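Local structure of NAD-dependent aldehyde dehydrogenase (Burkholderia multivorans, 5UJU) at residues V237-H240 against P246-I249; D89-K94 against A272-D277; L68-S73 against I253-L258; P158-R163 against N220-L225. The protein probably oxidises aldehydes to the corresponding carboxylic acids with NAD+ as the electron acceptor. All blocks are in the same frame, centred on the assembly; numbering follows the deposited sequence.

Contact 1 (V237-H240 against P246-I249); sequences VKPH and PLAI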
loop_
_atom_site.group_PDB
_atom_site.type_symbol
_atom_site.label_atom_id
_atom_site.label_comp_id
_atom_site.label_asym_id
_atom_site.label_seq_id
_atom_site.Cartn_x
_atom_site.Cartn_y
_atom_site.Cartn_z
ATOM N N VAL A 237 -7.132 -1.975 20.401
ATOM C CA VAL A 237 -6.861 -0.550 20.586
ATOM C C VAL A 237 -6.001 -0.394 21.829
ATOM O O VAL A 237 -6.433 -0.741 22.938
ATOM C CB VAL A 237 -8.158 0.261 20.705
ATOM C CG1 VAL A 237 -7.848 1.737 20.907
ATOM C CG2 VAL A 237 -9.038 0.057 19.471
ATOM N N LYS A 238 -4.780 0.112 21.642
ATOM C CA LYS A 238 -3.818 0.342 22.716
ATOM C C LYS A 238 -3.594 1.841 22.852
ATOM O O LYS A 238 -2.724 2.402 22.169
ATOM C CB LYS A 238 -2.494 -0.373 22.416
ATOM C CG LYS A 238 -1.653 -0.716 23.652
ATOM C CD LYS A 238 -1.116 0.494 24.406
ATOM C CE LYS A 238 -0.087 1.270 23.570
ATOM N NZ LYS A 238 0.410 2.445 24.360
ATOM N N PRO A 239 -4.340 2.542 23.701
ATOM C CA PRO A 239 -4.163 3.996 23.782
ATOM C C PRO A 239 -2.850 4.367 24.453
ATOM O O PRO A 239 -2.211 3.578 25.152
ATOM C CB PRO A 239 -5.361 4.479 24.619
ATOM C CG PRO A 239 -6.309 3.275 24.713
ATOM C CD PRO A 239 -5.452 2.058 24.540
ATOM N N HIS A 240 -2.450 5.607 24.240
ATOM C CA HIS A 240 -1.382 6.148 25.058
ATOM C C HIS A 240 -1.808 6.113 26.527
ATOM O O HIS A 240 -2.956 6.450 26.845
ATOM C CB HIS A 240 -1.053 7.576 24.622
ATOM C CG HIS A 240 0.147 8.139 25.309
ATOM N ND1 HIS A 240 0.109 8.579 26.613
ATOM C CD2 HIS A 240 1.422 8.325 24.884
ATOM C CE1 HIS A 240 1.305 9.024 26.959
ATOM N NE2 HIS A 240 2.119 8.880 25.929
ATOM N N PRO A 246 -10.853 8.469 26.306
ATOM C CA PRO A 246 -11.554 8.709 25.031
ATOM C C PRO A 246 -11.648 7.475 24.153
ATOM O O PRO A 246 -12.672 7.285 23.487
ATOM C CB PRO A 246 -10.720 9.830 24.364
ATOM C CG PRO A 246 -10.060 10.523 25.494
ATOM C CD PRO A 246 -9.763 9.449 26.510
ATOM N N LEU A 247 -10.604 6.638 24.112
ATOM C CA LEU A 247 -10.680 5.427 23.312
ATOM C C LEU A 247 -11.397 4.295 24.040
ATOM O O LEU A 247 -11.966 3.424 23.384
ATOM C CB LEU A 247 -9.286 4.984 22.888
ATOM C CG LEU A 247 -8.726 5.940 21.823
ATOM C CD1 LEU A 247 -7.234 5.718 21.655
ATOM C CD2 LEU A 247 -9.469 5.770 20.482
ATOM N N ALA A 248 -11.390 4.291 25.376
ATOM C CA ALA A 248 -12.177 3.297 26.112
ATOM C C ALA A 248 -13.667 3.493 25.862
ATOM O O ALA A 248 -14.397 2.525 25.611
ATOM C CB ALA A 248 -11.880 3.384 27.607
ATOM N N ILE A 249 -14.130 4.748 25.917
ATOM C CA ILE A 249 -15.510 5.064 25.554
ATOM C C ILE A 249 -15.792 4.611 24.127
ATOM O O ILE A 249 -16.841 4.018 23.846
ATOM C CB ILE A 249 -15.776 6.574 25.721
ATOM C CG1 ILE A 249 -15.671 7.000 27.181
ATOM C CG2 ILE A 249 -17.131 6.961 25.143
ATOM C CD1 ILE A 249 -15.625 8.519 27.340
#
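Pro239 and Leu247 bring the two backbones closest, their CA atoms 6.7 Å apart, where strand 234-238 has just ended and helix 245-260 is in its first turn. The chain then turns back, and the start of the helix lies against the end of the strand. Leu247 carries the helical half of the contact alone. Its CG sits anti to the carbonyl carbon (chi1 -72°), and the side chain reaches into the angle between Val237 and Pro239. Methyl CD1 lies against the proline ring, 3.7 Å from Pro239 CB, and Leu247 CB stands 3.9 Å from Pro239 CG, the two side chains running antiparallel alongside each other. Val237 meets the leucine crosswise, with CG1 4.1 Å from Leu247 CB. No hydrogen bond spans the contact; it is buried and wholly apolar. On the other side of the strand end, Lys238 NZ folds back to donate to Pro239 O at 3.0 Å, from above the carbonyl plane, and also forms a salt bridge with Asp277. The whole forms the first half of the beta-alpha-beta unit 234-238, 245-260, 268-270: Leu270 of the last strand touches Pro239, while Leu225 and Tyr222 of helix 217-230 pack on Val237 and Leu247.

Contact 2 (D89-K94 against A272-D277); sequences DIRYPK and ATEPND. With EDO (1,2-ethanediol), chain E.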
loop_
_atom_site.group_PDB
_atom_site.type_symbol
_atom_site.label_atom_id
_atom_site.label_comp_id
_atom_site.label_asym_id
_atom_site.label_seq_id
_atom_site.Cartn_x
_atom_site.Cartn_y
_atom_site.Cartn_z
ATOM N N ASP A 89 -8.757 9.226 38.863
ATOM C CA ASP A 89 -8.794 7.913 39.500
ATOM C C ASP A 89 -9.622 6.919 38.683
ATOM O O ASP A 89 -10.513 6.242 39.201
ATOM C CB ASP A 89 -9.329 8.011 40.927
ATOM C CG ASP A 89 -8.477 8.897 41.796
ATOM O OD1 ASP A 89 -7.245 8.722 41.781
ATOM O OD2 ASP A 89 -9.045 9.757 42.498
ATOM N N ILE A 90 -9.348 6.859 37.396
ATOM C CA ILE A 90 -9.999 5.898 36.514
ATOM C C ILE A 90 -9.129 4.657 36.417
ATOM O O ILE A 90 -7.903 4.760 36.317
ATOM C CB ILE A 90 -10.231 6.491 35.119
ATOM C CG1 ILE A 90 -11.030 7.795 35.195
ATOM C CG2 ILE A 90 -10.912 5.462 34.238
ATOM C CD1 ILE A 90 -10.907 8.601 33.930
ATOM N N ARG A 91 -9.755 3.476 36.459
ATOM C CA ARG A 91 -9.048 2.226 36.218
ATOM C C ARG A 91 -9.755 1.453 35.112
ATOM O O ARG A 91 -10.945 1.650 34.849
ATOM C CB ARG A 91 -8.945 1.382 37.498
ATOM C CG ARG A 91 -8.258 2.112 38.652
ATOM C CD ARG A 91 -6.744 2.256 38.447
ATOM N NE ARG A 91 -6.081 0.990 38.755
ATOM C CZ ARG A 91 -4.762 0.801 38.796
ATOM N NH1 ARG A 91 -3.915 1.801 38.547
ATOM N NH2 ARG A 91 -4.289 -0.400 39.098
ATOM N N TYR A 92 -8.999 0.583 34.450
ATOM C CA TYR A 92 -9.491 -0.267 33.376
ATOM C C TYR A 92 -9.142 -1.720 33.659
ATOM O O TYR A 92 -8.132 -2.001 34.313
ATOM C CB TYR A 92 -8.887 0.164 32.029
ATOM C CG TYR A 92 -9.072 1.639 31.783
ATOM C CD1 TYR A 92 -10.219 2.112 31.166
ATOM C CD2 TYR A 92 -8.101 2.563 32.185
ATOM C CE1 TYR A 92 -10.409 3.464 30.957
ATOM C CE2 TYR A 92 -8.284 3.923 31.990
ATOM C CZ TYR A 92 -9.431 4.364 31.366
ATOM O OH TYR A 92 -9.617 5.708 31.155
ATOM N N PRO A 93 -9.956 -2.668 33.188
ATOM C CA PRO A 93 -9.605 -4.083 33.386
ATOM C C PRO A 93 -8.325 -4.415 32.640
ATOM O O PRO A 93 -8.187 -4.116 31.453
ATOM C CB PRO A 93 -10.817 -4.837 32.820
ATOM C CG PRO A 93 -11.451 -3.890 31.848
ATOM C CD PRO A 93 -11.190 -2.499 32.402
ATOM N N LYS A 94 -7.379 -5.029 33.345
ATOM C CA LYS A 94 -6.089 -5.362 32.747
ATOM C C LYS A 94 -6.173 -6.699 32.001
ATOM O O LYS A 94 -6.546 -7.724 32.588
ATOM C CB LYS A 94 -5.017 -5.411 33.828
ATOM C CG LYS A 94 -3.606 -5.647 33.306
ATOM C CD LYS A 94 -2.620 -5.700 34.462
ATOM C CE LYS A 94 -1.277 -6.293 34.043
ATOM N NZ LYS A 94 -0.309 -5.276 33.584
ATOM N N ALA A 272 -5.537 -1.407 27.829
ATOM C CA ALA A 272 -5.076 -0.301 28.654
ATOM C C ALA A 272 -3.778 -0.696 29.334
ATOM O O ALA A 272 -3.583 -1.864 29.685
ATOM C CB ALA A 272 -6.122 0.070 29.699
ATOM N N THR A 273 -2.879 0.275 29.503
ATOM C CA THR A 273 -1.573 0.002 30.081
ATOM C C THR A 273 -1.187 1.106 31.060
ATOM O O THR A 273 -1.781 2.192 31.096
ATOM C CB THR A 273 -0.489 -0.126 28.994
ATOM O OG1 THR A 273 -0.387 1.107 28.268
ATOM C CG2 THR A 273 -0.837 -1.223 28.014
ATOM N N GLU A 274 -0.133 0.828 31.818
ATOM C CA GLU A 274 0.540 1.796 32.659
ATOM C C GLU A 274 1.731 2.341 31.891
ATOM O O GLU A 274 2.192 1.722 30.929
ATOM C CB GLU A 274 1.052 1.133 33.948
ATOM C CG GLU A 274 0.011 0.563 34.902
ATOM C CD GLU A 274 -0.632 1.580 35.824
ATOM O OE1 GLU A 274 0.055 2.520 36.260
ATOM O OE2 GLU A 274 -1.829 1.419 36.134
ATOM N N PRO A 275 2.256 3.502 32.279
ATOM C CA PRO A 275 3.390 4.083 31.556
ATOM C C PRO A 275 4.628 3.199 31.598
ATOM O O PRO A 275 4.803 2.360 32.490
ATOM C CB PRO A 275 3.635 5.408 32.291
ATOM C CG PRO A 275 2.308 5.750 32.862
ATOM C CD PRO A 275 1.730 4.431 33.292
ATOM N N ASN A 276 5.516 3.450 30.627
ATOM C CA ASN A 276 6.696 2.631 30.346
ATOM C C ASN A 276 6.281 1.275 29.778
ATOM O O ASN A 276 6.869 0.244 30.106
ATOM C CB ASN A 276 7.596 2.455 31.580
ATOM C CG ASN A 276 7.884 3.777 32.310
ATOM O OD1 ASN A 276 7.856 4.849 31.712
ATOM N ND2 ASN A 276 8.168 3.692 33.610
ATOM N N ASP A 277 5.262 1.279 28.915
ATOM C CA ASP A 277 4.780 0.062 28.272
ATOM C C ASP A 277 5.535 -0.267 26.984
ATOM O O ASP A 277 5.049 -1.076 26.188
ATOM C CB ASP A 277 3.272 0.171 28.000
ATOM C CG ASP A 277 2.923 1.219 26.927
ATOM O OD1 ASP A 277 3.828 1.912 26.416
ATOM O OD2 ASP A 277 1.722 1.385 26.629
HETATM C C1 EDO E . -13.655 10.586 41.869
HETATM O O1 EDO E . -13.365 11.987 41.768
HETATM C C2 EDO E . -12.638 9.973 42.821
HETATM O O2 EDO E . -11.387 10.643 42.627
HETATM O O HOH W 1 -5.382 -3.932 29.656
HETATM O O HOH W 2 -8.209 -2.773 29.015
HETATM O O HOH W 3 -1.613 -3.500 30.871
#
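The small two-stranded antiparallel sheet 76-77/92-93 meets the loop after strand 268-270 here, with Tyr92 on Ala272 and Arg91 facing Glu274. Tyr92 CB and Ala272 CB are 3.6 Å apart in the buried half of the contact, and the methyl also approaches the start of the phenol ring obliquely. The far end of that ring is fixed elsewhere, by a hydrogen bond from Tyr92 OH to Glu80. Beside this apolar patch a water bridges the backbones, 2.8 Å from Pro93 O and accepting from Ala272 N at 3.2 Å. In the more exposed half, Arg91 bends at both chi2 and chi3, which swings its guanidinium round to Glu274. Arg91 NH1 and Glu274 OE2 form a salt bridge at 3.2 Å, their flat groups turned 51° apart. Both charges have firmer partners on and just after strand 76-77: NE bonds Thr76 OG1, NH1 also bonds Gly78 O, and OE2 takes the Gly78 N-H. Farther along the loop, Thr273 OG1 donates to Asp277 OD2 at 2.7 Å on the anti side, tilted somewhat out of the carboxylate plane; this oxygen also pairs with Lys238. The ion pair thus probably adds electrostatic attraction between groups already oriented by strand 76-77 and Gly78 just after it, while the neighbouring Lys238 and Thr273 would favour a charged Asp277.

Contact 3 (L68-S73 against I253-L258); sequences LDQPAS and IARDVL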
loop_
_atom_site.group_PDB
_atom_site.type_symbol
_atom_site.label_atom_id
_atom_site.label_comp_id
_atom_site.label_asym_id
_atom_site.label_seq_id
_atom_site.Cartn_x
_atom_site.Cartn_y
_atom_site.Cartn_z
ATOM N N LEU A 68 -15.821 -3.377 30.896
ATOM C CA LEU A 68 -15.850 -4.076 29.615
ATOM C C LEU A 68 -15.985 -5.569 29.875
ATOM O O LEU A 68 -15.460 -6.073 30.870
ATOM C CB LEU A 68 -14.601 -3.838 28.763
ATOM C CG LEU A 68 -14.248 -2.434 28.302
ATOM C CD1 LEU A 68 -12.802 -2.432 27.844
ATOM C CD2 LEU A 68 -15.170 -2.046 27.164
ATOM N N ASP A 69 -16.698 -6.276 28.996
ATOM C CA ASP A 69 -16.832 -7.724 29.119
ATOM C C ASP A 69 -15.871 -8.488 28.202
ATOM O O ASP A 69 -16.213 -9.554 27.682
ATOM C CB ASP A 69 -18.273 -8.166 28.875
ATOM C CG ASP A 69 -18.766 -7.835 27.481
ATOM O OD1 ASP A 69 -18.054 -7.138 26.725
ATOM O OD2 ASP A 69 -19.863 -8.319 27.127
ATOM N N GLN A 70 -14.671 -7.962 27.990
ATOM C CA GLN A 70 -13.603 -8.629 27.257
ATOM C C GLN A 70 -12.783 -9.483 28.220
ATOM O O GLN A 70 -12.876 -9.313 29.438
ATOM C CB GLN A 70 -12.700 -7.588 26.564
ATOM C CG GLN A 70 -11.908 -6.737 27.519
ATOM C CD GLN A 70 -11.053 -5.667 26.826
ATOM O OE1 GLN A 70 -11.453 -5.087 25.815
ATOM N NE2 GLN A 70 -9.888 -5.380 27.405
ATOM N N PRO A 71 -11.978 -10.421 27.714
ATOM C CA PRO A 71 -11.180 -11.269 28.616
ATOM C C PRO A 71 -10.257 -10.429 29.483
ATOM O O PRO A 71 -9.688 -9.438 29.027
ATOM C CB PRO A 71 -10.387 -12.169 27.660
ATOM C CG PRO A 71 -11.136 -12.140 26.385
ATOM C CD PRO A 71 -11.764 -10.776 26.300
ATOM N N ALA A 72 -10.199 -10.761 30.770
ATOM C CA ALA A 72 -9.443 -9.931 31.694
ATOM C C ALA A 72 -8.854 -10.783 32.805
ATOM O O ALA A 72 -9.339 -11.878 33.102
ATOM C CB ALA A 72 -10.316 -8.826 32.285
ATOM N N SER A 73 -7.805 -10.257 33.429
ATOM C CA SER A 73 -7.081 -10.984 34.463
ATOM C C SER A 73 -7.663 -10.780 35.856
ATOM O O SER A 73 -7.235 -11.461 36.793
ATOM C CB SER A 73 -5.615 -10.563 34.470
ATOM O OG SER A 73 -5.512 -9.189 34.818
ATOM N N ILE A 253 -18.570 1.701 22.854
ATOM C CA ILE A 253 -19.655 1.940 21.910
ATOM C C ILE A 253 -19.532 1.017 20.702
ATOM O O ILE A 253 -20.533 0.467 20.222
ATOM C CB ILE A 253 -19.690 3.428 21.514
ATOM C CG1 ILE A 253 -20.088 4.279 22.728
ATOM C CG2 ILE A 253 -20.668 3.652 20.385
ATOM C CD1 ILE A 253 -20.033 5.816 22.485
ATOM N N ALA A 254 -18.302 0.801 20.211
ATOM C CA ALA A 254 -18.094 -0.144 19.116
ATOM C C ALA A 254 -18.597 -1.538 19.480
ATOM O O ALA A 254 -19.265 -2.193 18.674
ATOM C CB ALA A 254 -16.611 -0.226 18.749
ATOM N N ARG A 255 -18.277 -2.000 20.690
ATOM C CA ARG A 255 -18.672 -3.334 21.134
ATOM C C ARG A 255 -20.183 -3.452 21.264
ATOM O O ARG A 255 -20.758 -4.506 20.971
ATOM C CB ARG A 255 -17.992 -3.643 22.465
ATOM C CG ARG A 255 -16.477 -3.797 22.346
ATOM C CD ARG A 255 -15.833 -3.970 23.705
ATOM N NE ARG A 255 -16.280 -5.189 24.384
ATOM C CZ ARG A 255 -15.698 -6.374 24.231
ATOM N NH1 ARG A 255 -14.665 -6.507 23.409
ATOM N NH2 ARG A 255 -16.152 -7.429 24.882
ATOM N N ASP A 256 -20.837 -2.384 21.715
ATOM C CA ASP A 256 -22.297 -2.343 21.752
ATOM C C ASP A 256 -22.887 -2.631 20.382
ATOM O O ASP A 256 -23.786 -3.470 20.236
ATOM C CB ASP A 256 -22.763 -0.966 22.223
ATOM C CG ASP A 256 -22.622 -0.780 23.708
ATOM O OD1 ASP A 256 -22.369 -1.775 24.422
ATOM O OD2 ASP A 256 -22.772 0.373 24.158
ATOM N N VAL A 257 -22.407 -1.915 19.367
ATOM C CA VAL A 257 -22.946 -2.057 18.020
ATOM C C VAL A 257 -22.681 -3.459 17.492
ATOM O O VAL A 257 -23.570 -4.104 16.922
ATOM C CB VAL A 257 -22.346 -0.987 17.091
ATOM C CG1 VAL A 257 -22.783 -1.235 15.664
ATOM C CG2 VAL A 257 -22.752 0.419 17.567
ATOM N N LEU A 258 -21.453 -3.948 17.679
ATOM C CA LEU A 258 -21.105 -5.284 17.202
ATOM C C LEU A 258 -21.969 -6.346 17.870
ATOM O O LEU A 258 -22.483 -7.250 17.200
ATOM C CB LEU A 258 -19.617 -5.555 17.457
ATOM C CG LEU A 258 -18.667 -4.788 16.531
ATOM C CD1 LEU A 258 -17.318 -4.522 17.224
ATOM C CD2 LEU A 258 -18.468 -5.565 15.245
HETATM O O HOH W 4 -18.247 -4.208 26.371
#
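Asp69 OD1 is held by Arg255 NH2 and by a water, which together join the loop 68-73 to the second half of helix 245-260. The arginine bond is short and nearly straight, 2.7 Å from NH2 to OD1 with an N-H...O angle of 170°, and makes one arm of a salt bridge. OD1 lies in the guanidinium plane, yet the donor comes from above the carboxylate, the two flat groups standing 82° apart. The water donates to Asp69 OD1 at 3.0 Å and accepts from Arg255 NE at the same distance, so both N-H groups on this edge of the guanidinium are engaged. Extended at chi2, the arginine bends at chi3 (63°), which gives the head its direction. Gln70 CB covers one face of the guanidinium, 3.8 Å from Arg255 NH2, and Leu68 CD2 crosses the aliphatic part, 4.0 Å from Arg255 CD. Helix 245-260 is the crossover of a beta-alpha-beta unit in what is, by family, the Rossmann-type cofactor domain, and the arginine spans from it to the next strand: NH1 bonds Val268 O at the start of 268-270 and Asn266 OD1 just ahead of it. The loop reaches the same strand through Gln70 NE2, which donates to Leu270 O. The other oxygen, Asp69 OD2, forms a salt bridge with Arg259, one turn further on.

Contact 4 (P158-R163 against N220-L225); sequences PHAQDR and NGYPGL
Tyr222 is the first residue along 220-225 to meet helix 158-163, its CA 6.6 Å from that of Ala160. Chi1 (-80°) places the ring between the helices, and chi2 near zero (8°) turns its edge to the first one. Tyr222 CD2 stands 3.6 Å from Ala160 O, which lies near the ring plane, and 3.8 Å from Ala160 CB; the ring thus lies against both the alanine methyl and the helix backbone. At the far end, a water is 3.0 Å from Tyr222 OH and accepts from Gln161 NE2 at 2.8 Å; the hydroxyl is also hydrogen-bonded to Thr250 of helix 245-260, and Gln161 OE1 to Asn131. Pro223 follows, and because its nitrogen has no hydrogen to give to the preceding turn, the helix is kinked here. Pro223 CG stands 4.1 Å from Arg163 CB, while the arginine's guanidinium leads away to a salt bridge with Glu166 and to Asp530 O. The two helices run in nearly the same direction, their local axes 8.2 Å apart at an angle of 26°. Leu130 of helix 97-132 touches both Tyr222 and Gln161, Trp219 of helix 217-230 packs on Arg163, and Leu544 lies on Pro223.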
loop_
_atom_site.group_PDB
_atom_site.type_symbol
_atom_site.label_atom_id
_atom_site.label_comp_id
_atom_site.label_asym_id
_atom_site.label_seq_id
_atom_site.Cartn_x
_atom_site.Cartn_y
_atom_site.Cartn_z
ATOM N N PRO A 158 -16.841 15.510 16.630
ATOM C CA PRO A 158 -17.198 15.639 15.199
ATOM C C PRO A 158 -16.049 15.595 14.199
ATOM O O PRO A 158 -16.165 14.890 13.190
ATOM C CB PRO A 158 -17.915 16.994 15.169
ATOM C CG PRO A 158 -18.575 17.074 16.492
ATOM C CD PRO A 158 -17.686 16.355 17.485
ATOM N N HIS A 159 -14.948 16.326 14.426
ATOM C CA HIS A 159 -13.865 16.312 13.438
ATOM C C HIS A 159 -13.190 14.945 13.371
ATOM O O HIS A 159 -12.824 14.482 12.281
ATOM C CB HIS A 159 -12.834 17.404 13.746
ATOM C CG HIS A 159 -13.326 18.793 13.481
ATOM N ND1 HIS A 159 -12.536 19.907 13.666
ATOM C CD2 HIS A 159 -14.522 19.250 13.044
ATOM C CE1 HIS A 159 -13.228 20.991 13.369
ATOM N NE2 HIS A 159 -14.436 20.620 12.986
ATOM N N ALA A 160 -13.028 14.278 14.524
ATOM C CA ALA A 160 -12.490 12.920 14.514
ATOM C C ALA A 160 -13.456 11.970 13.834
ATOM O O ALA A 160 -13.039 11.095 13.061
ATOM C CB ALA A 160 -12.196 12.438 15.936
ATOM N N GLN A 161 -14.752 12.139 14.111
ATOM C CA GLN A 161 -15.773 11.337 13.450
ATOM C C GLN A 161 -15.777 11.584 11.942
ATOM O O GLN A 161 -15.933 10.642 11.156
ATOM C CB GLN A 161 -17.130 11.638 14.089
ATOM C CG GLN A 161 -17.182 11.227 15.565
ATOM C CD GLN A 161 -18.069 12.113 16.401
ATOM O OE1 GLN A 161 -18.842 12.914 15.873
ATOM N NE2 GLN A 161 -17.973 11.970 17.721
ATOM N N ASP A 162 -15.562 12.838 11.522
ATOM C CA ASP A 162 -15.349 13.133 10.102
ATOM C C ASP A 162 -14.219 12.286 9.516
ATOM O O ASP A 162 -14.362 11.680 8.448
ATOM C CB ASP A 162 -15.025 14.619 9.906
ATOM C CG ASP A 162 -16.231 15.525 10.040
ATOM O OD1 ASP A 162 -17.375 15.046 9.894
ATOM O OD2 ASP A 162 -16.020 16.737 10.295
ATOM N N ARG A 163 -13.070 12.260 10.194
ATOM C CA ARG A 163 -11.909 11.536 9.676
ATOM C C ARG A 163 -12.145 10.032 9.688
ATOM O O ARG A 163 -11.642 9.310 8.818
ATOM C CB ARG A 163 -10.653 11.895 10.484
ATOM C CG ARG A 163 -10.083 13.307 10.210
ATOM C CD ARG A 163 -9.491 13.411 8.800
ATOM N NE ARG A 163 -8.956 14.750 8.506
ATOM C CZ ARG A 163 -8.349 15.093 7.366
ATOM N NH1 ARG A 163 -8.200 14.207 6.381
ATOM N NH2 ARG A 163 -7.893 16.335 7.199
ATOM N N ASN A 220 -6.387 11.250 15.775
ATOM C CA ASN A 220 -5.350 10.418 15.180
ATOM C C ASN A 220 -5.679 8.931 15.241
ATOM O O ASN A 220 -5.240 8.179 14.367
ATOM C CB ASN A 220 -3.992 10.667 15.847
ATOM C CG ASN A 220 -3.367 11.990 15.427
ATOM O OD1 ASN A 220 -3.052 12.837 16.257
ATOM N ND2 ASN A 220 -3.177 12.161 14.126
ATOM N N GLY A 221 -6.416 8.480 16.255
ATOM C CA GLY A 221 -6.680 7.056 16.382
ATOM C C GLY A 221 -7.791 6.535 15.487
ATOM O O GLY A 221 -7.709 5.408 14.983
ATOM N N TYR A 222 -8.831 7.344 15.274
ATOM C CA TYR A 222 -9.990 6.862 14.519
ATOM C C TYR A 222 -9.680 6.426 13.096
ATOM O O TYR A 222 -10.266 5.418 12.661
ATOM C CB TYR A 222 -11.098 7.919 14.476
ATOM C CG TYR A 222 -11.929 7.988 15.722
ATOM C CD1 TYR A 222 -11.579 7.275 16.858
ATOM C CD2 TYR A 222 -13.062 8.783 15.768
ATOM C CE1 TYR A 222 -12.351 7.358 18.025
ATOM C CE2 TYR A 222 -13.825 8.866 16.904
ATOM C CZ TYR A 222 -13.475 8.150 18.023
ATOM O OH TYR A 222 -14.255 8.244 19.147
ATOM N N PRO A 223 -8.852 7.134 12.301
ATOM C CA PRO A 223 -8.665 6.694 10.905
ATOM C C PRO A 223 -8.169 5.262 10.782
ATOM O O PRO A 223 -8.699 4.504 9.962
ATOM C CB PRO A 223 -7.656 7.713 10.347
ATOM C CG PRO A 223 -7.929 8.962 11.140
ATOM C CD PRO A 223 -8.198 8.440 12.543
ATOM N N GLY A 224 -7.181 4.856 11.580
ATOM C CA GLY A 224 -6.725 3.475 11.528
ATOM C C GLY A 224 -7.753 2.489 12.061
ATOM O O GLY A 224 -7.949 1.414 11.487
ATOM N N LEU A 225 -8.424 2.842 13.161
ATOM C CA LEU A 225 -9.413 1.947 13.758
ATOM C C LEU A 225 -10.537 1.623 12.779
ATOM O O LEU A 225 -10.893 0.456 12.581
ATOM C CB LEU A 225 -9.967 2.579 15.035
ATOM C CG LEU A 225 -11.264 2.043 15.662
ATOM C CD1 LEU A 225 -11.149 0.559 16.023
ATOM C CD2 LEU A 225 -11.625 2.877 16.895
HETATM O O HOH W 5 -15.630 10.932 18.862
#

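From the N terminus, the loop 68-73 opens contact 3 and segment 89-94 opens contact 2 shortly after. Contact 4 then closes a loop of its own, from 158-163 to 220-225, and contact 1 a very short one, from 237-240 to 246-249; these two stand in series, and both nest inside contacts 2 and 3. Contact 3 closes at 253-258 and contact 2 at 272-277, so the long pair cross. Contacts 1 and 3 use successive parts of helix 245-260, and contact 4 adjoins contact 1 through helix 217-230. Together they tie the loop and small sheet of 68-94 to the strand-helix-strand unit 234-270, and that unit to the more central helices.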